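Local structure of putative Ribokinase II (3IQ0) at residues 148-151 with 152-156; 304-307 with 308-312. The protein probably phosphorylates a sugar or related small alcohol with ATP and magnesium, as a pfkB-family kinase of the ribokinase clan. One frame throughout, in Å; residues are numbered along the deposited sequence.

Interaction 1. Residues 148-151 with 152-156; sequences DAVK and KAVTI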
loop_
_atom_site.group_PDB
_atom_site.type_symbol
_atom_site.label_atom_id
_atom_site.label_comp_id
_atom_site.label_asym_id
_atom_site.label_seq_id
_atom_site.Cartn_x
_atom_site.Cartn_y
_atom_site.Cartn_z
ATOM N N ASP B 148 -18.245 -10.622 10.013
ATOM C CA ASP B 148 -18.534 -12.049 10.037
ATOM C C ASP B 148 -17.481 -12.794 10.848
ATOM O O ASP B 148 -17.813 -13.608 11.711
ATOM C CB ASP B 148 -18.589 -12.603 8.611
ATOM C CG ASP B 148 -19.895 -12.279 7.908
ATOM O OD1 ASP B 148 -20.681 -11.470 8.446
ATOM O OD2 ASP B 148 -20.133 -12.833 6.812
ATOM N N ALA B 149 -16.213 -12.511 10.566
ATOM C CA ALA B 149 -15.113 -13.147 11.280
ATOM C C ALA B 149 -15.268 -12.872 12.771
ATOM O O ALA B 149 -15.121 -13.771 13.599
ATOM C CB ALA B 149 -13.779 -12.599 10.781
ATOM N N VAL B 150 -15.580 -11.624 13.106
ATOM C CA VAL B 150 -15.760 -11.234 14.496
ATOM C C VAL B 150 -16.994 -11.881 15.129
ATOM O O VAL B 150 -16.943 -12.334 16.269
ATOM C CB VAL B 150 -15.861 -9.703 14.622
ATOM C CG1 VAL B 150 -16.216 -9.318 16.044
ATOM C CG2 VAL B 150 -14.536 -9.071 14.230
ATOM N N LYS B 151 -18.102 -11.929 14.395
ATOM C CA LYS B 151 -19.317 -12.545 14.926
ATOM C C LYS B 151 -19.087 -14.019 15.264
ATOM O O LYS B 151 -19.533 -14.498 16.305
ATOM C CB LYS B 151 -20.472 -12.411 13.927
ATOM C CG LYS B 151 -21.027 -10.997 13.816
ATOM C CD LYS B 151 -22.262 -10.932 12.925
ATOM C CE LYS B 151 -22.872 -9.537 12.945
ATOM N NZ LYS B 151 -24.123 -9.428 12.129
ATOM N N LYS B 152 -18.383 -14.729 14.385
ATOM C CA LYS B 152 -18.090 -16.144 14.590
ATOM C C LYS B 152 -17.233 -16.337 15.840
ATOM O O LYS B 152 -17.560 -17.141 16.711
ATOM C CB LYS B 152 -17.353 -16.710 13.372
ATOM C CG LYS B 152 -16.934 -18.166 13.513
ATOM C CD LYS B 152 -16.128 -18.642 12.308
ATOM C CE LYS B 152 -15.498 -20.011 12.563
ATOM N NZ LYS B 152 -14.701 -20.537 11.408
ATOM N N ALA B 153 -16.134 -15.594 15.913
ATOM C CA ALA B 153 -15.224 -15.672 17.049
ATOM C C ALA B 153 -15.974 -15.382 18.346
ATOM O O ALA B 153 -15.791 -16.073 19.344
ATOM C CB ALA B 153 -14.078 -14.676 16.865
ATOM N N VAL B 154 -16.827 -14.363 18.327
ATOM C CA VAL B 154 -17.595 -14.006 19.511
ATOM C C VAL B 154 -18.535 -15.123 19.958
ATOM O O VAL B 154 -18.666 -15.389 21.151
ATOM C CB VAL B 154 -18.416 -12.731 19.278
ATOM C CG1 VAL B 154 -19.358 -12.502 20.443
ATOM C CG2 VAL B 154 -17.491 -11.545 19.139
ATOM N N THR B 155 -19.194 -15.768 19.003
ATOM C CA THR B 155 -20.113 -16.855 19.322
ATOM C C THR B 155 -19.335 -17.989 19.974
ATOM O O THR B 155 -19.777 -18.573 20.965
ATOM C CB THR B 155 -20.804 -17.394 18.055
ATOM O OG1 THR B 155 -21.569 -16.346 17.447
ATOM C CG2 THR B 155 -21.724 -18.555 18.400
ATOM N N ILE B 156 -18.173 -18.291 19.407
ATOM C CA ILE B 156 -17.318 -19.350 19.924
ATOM C C ILE B 156 -16.899 -19.080 21.363
ATOM O O ILE B 156 -17.007 -19.953 22.218
ATOM C CB ILE B 156 -16.047 -19.495 19.064
ATOM C CG1 ILE B 156 -16.424 -20.011 17.675
ATOM C CG2 ILE B 156 -15.052 -20.421 19.749
ATOM C CD1 ILE B 156 -15.244 -20.263 16.773
#

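Interaction 2. Residues 304-307 with 308-312; sequences MEIE and TFIQR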
loop_
_atom_site.group_PDB
_atom_site.type_symbol
_atom_site.label_atom_id
_atom_site.label_comp_id
_atom_site.label_asym_id
_atom_site.label_seq_id
_atom_site.Cartn_x
_atom_site.Cartn_y
_atom_site.Cartn_z
HETATM N N MSE B 304 5.960 -3.416 36.167
HETATM C CA MSE B 304 6.673 -2.586 37.126
HETATM C C MSE B 304 7.118 -1.229 36.594
HETATM O O MSE B 304 7.458 -0.336 37.372
HETATM C CB MSE B 304 7.846 -3.349 37.738
HETATM C CG MSE B 304 7.386 -4.415 38.729
HETATM SE SE MSE B 304 6.002 -3.809 40.008
HETATM C CE MSE B 304 7.177 -3.106 41.369
ATOM N N GLU B 305 7.112 -1.049 35.276
ATOM C CA GLU B 305 7.478 0.261 34.746
ATOM C C GLU B 305 6.306 1.167 35.098
ATOM O O GLU B 305 6.496 2.315 35.471
ATOM C CB GLU B 305 7.705 0.215 33.230
ATOM C CG GLU B 305 8.829 -0.732 32.828
ATOM C CD GLU B 305 9.125 -0.742 31.335
ATOM O OE1 GLU B 305 8.175 -0.743 30.526
ATOM O OE2 GLU B 305 10.327 -0.770 30.974
ATOM N N ILE B 306 5.090 0.636 34.995
ATOM C CA ILE B 306 3.892 1.401 35.331
ATOM C C ILE B 306 3.913 1.696 36.836
ATOM O O ILE B 306 3.673 2.822 37.277
ATOM C CB ILE B 306 2.607 0.598 35.016
ATOM C CG1 ILE B 306 2.570 0.217 33.528
ATOM C CG2 ILE B 306 1.378 1.420 35.385
ATOM C CD1 ILE B 306 1.401 -0.693 33.163
ATOM N N GLU B 307 4.214 0.662 37.611
ATOM C CA GLU B 307 4.275 0.745 39.065
ATOM C C GLU B 307 5.198 1.881 39.521
ATOM O O GLU B 307 4.822 2.719 40.345
ATOM C CB GLU B 307 4.767 -0.596 39.614
ATOM C CG GLU B 307 4.576 -0.803 41.102
ATOM C CD GLU B 307 5.423 0.127 41.943
ATOM O OE1 GLU B 307 6.642 0.234 41.678
ATOM O OE2 GLU B 307 4.864 0.740 42.880
ATOM N N THR B 308 6.409 1.901 38.981
ATOM C CA THR B 308 7.376 2.927 39.332
ATOM C C THR B 308 6.905 4.298 38.854
ATOM O O THR B 308 7.059 5.299 39.555
ATOM C CB THR B 308 8.743 2.606 38.718
ATOM O OG1 THR B 308 8.594 2.422 37.306
ATOM C CG2 THR B 308 9.314 1.343 39.322
ATOM N N PHE B 309 6.329 4.343 37.658
ATOM C CA PHE B 309 5.816 5.592 37.104
ATOM C C PHE B 309 4.846 6.197 38.116
ATOM O O PHE B 309 4.952 7.365 38.488
ATOM C CB PHE B 309 5.087 5.312 35.788
ATOM C CG PHE B 309 4.447 6.525 35.168
ATOM C CD1 PHE B 309 5.222 7.507 34.554
ATOM C CD2 PHE B 309 3.066 6.681 35.189
ATOM C CE1 PHE B 309 4.625 8.626 33.967
ATOM C CE2 PHE B 309 2.460 7.793 34.608
ATOM C CZ PHE B 309 3.238 8.765 33.996
ATOM N N ILE B 310 3.898 5.380 38.561
ATOM C CA ILE B 310 2.900 5.804 39.534
ATOM C C ILE B 310 3.573 6.215 40.839
ATOM O O ILE B 310 3.307 7.297 41.363
ATOM C CB ILE B 310 1.900 4.667 39.821
ATOM C CG1 ILE B 310 1.115 4.339 38.553
ATOM C CG2 ILE B 310 0.969 5.061 40.956
ATOM C CD1 ILE B 310 0.237 3.119 38.691
ATOM N N GLN B 311 4.440 5.349 41.360
ATOM C CA GLN B 311 5.154 5.627 42.602
ATOM C C GLN B 311 5.788 6.991 42.532
ATOM O O GLN B 311 5.240 7.976 43.034
ATOM C CB GLN B 311 6.287 4.629 42.844
ATOM C CG GLN B 311 5.877 3.221 43.169
ATOM C CD GLN B 311 7.069 2.361 43.543
ATOM O OE1 GLN B 311 8.174 2.558 43.025
ATOM N NE2 GLN B 311 6.855 1.390 44.433
ATOM N N ARG B 312 6.959 7.024 41.901
ATOM C CA ARG B 312 7.751 8.240 41.737
ATOM C C ARG B 312 6.924 9.498 41.851
ATOM O O ARG B 312 7.300 10.423 42.571
ATOM C CB ARG B 312 8.468 8.249 40.378
ATOM C CG ARG B 312 9.647 7.290 40.272
ATOM C CD ARG B 312 10.455 7.562 38.999
ATOM N NE ARG B 312 11.405 8.670 39.135
ATOM C CZ ARG B 312 11.983 9.283 38.103
ATOM N NH1 ARG B 312 11.701 8.905 36.861
ATOM N NH2 ARG B 312 12.868 10.249 38.303
#

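Interaction 1. Residues 148-151 with 152-156
Thr155 closes a helical turn on Lys151 with two bonds to one oxygen. Thr155 OG1 donates to Lys151 O at 3.0 Å, and Thr155 N donates to Lys151 O at the same distance. The two donors come from opposite faces of the carbonyl plane, with OG1 tilted 33° from it. OG1 sits beside the backbone N (chi1 -61°), which brings the hydroxyl back over the preceding turn. Next to this pair, Val150 CG1 meets Val154 CG2 at 4.0 Å, and the two side chains cross obliquely. Val154 CG2, placed beside its own backbone N, also lies against Val150 O at 3.0 Å, a tight approach for a methyl group. The backbone N atoms of Lys152, Ala153 and Val154 bond the O atoms of Asp148, Ala149 and Val150 in the same i to i+4 pattern.

Further out, Val150 and Val154 both rest on Ile136, and Ala153 rests on Phe134, both of strand 131-137. The extended chain of Lys152 carries NZ to Ala120 O, a hydrogen bond. Lys151 makes a cation-pi contact with Phe186. The contact is regular alpha-helix geometry, in the helix of the beta-alpha-beta unit made by strand 131-137, helix 144-159 and strand 163-167.

Interaction 2. Residues 304-307 with 308-312
Ile306 and Ile310 run alongside each other in the same direction, one helical turn apart. The branch methyl CG2 of Ile306 touches the terminal CD1 of Ile310 at 3.9 Å. Ile306 also packs on Tyr282 and Ala285 of helix 276-290, while Ile310 meets Tyr248. The Phe309 ring makes an edge-to-face contact with Tyr248 and touches Leu289 of helix 276-290.

Thr308 turns its hydroxyl back along the helix. With chi1 at 55°, OG1 lies between its own backbone N and carbonyl carbon. Thr308 OG1 lies 2.8 Å from Glu305 O and 3.0 Å from Met304 O, and its one proton could serve either. Thr308 N bonds O of Met304, a selenomethionine, at 2.9 Å, from 37° out of the carbonyl plane.

Glu307 and Gln311 are also a turn apart. The Glu307 carboxylate and the Gln311 amide sit too close in the model for their pairing to be trusted. The backbone bond is regular: Gln311 N to Glu307 O at 2.8 Å.

The chemistry is thus divided: the isoleucines and Phe309 give an apolar face toward the protein body, while the Thr308 hydroxyl supplements the backbone bonding of a helix at the surface.

Overall arrangement
The two contacts lie on opposite sides of the chain's centre. Their centres are about 37 Å apart, and their nearest atoms are about 26 Å apart. Interaction 1 comes first along the chain, in helix 144-159, which connects neighbouring parallel strands of the nine-stranded sheet. Interaction 2 follows in helix 303-312, the last helix of the model, which packs on helix 276-290. Helix 144-159 lies against the sheet, whereas helix 303-312 sits at the surface. Phe309 of interaction 2 has its side chain about 7 Å from the bound ATP. Interaction 1 therefore belongs to the central alpha/beta framework, and interaction 2 to the periphery near the nucleotide.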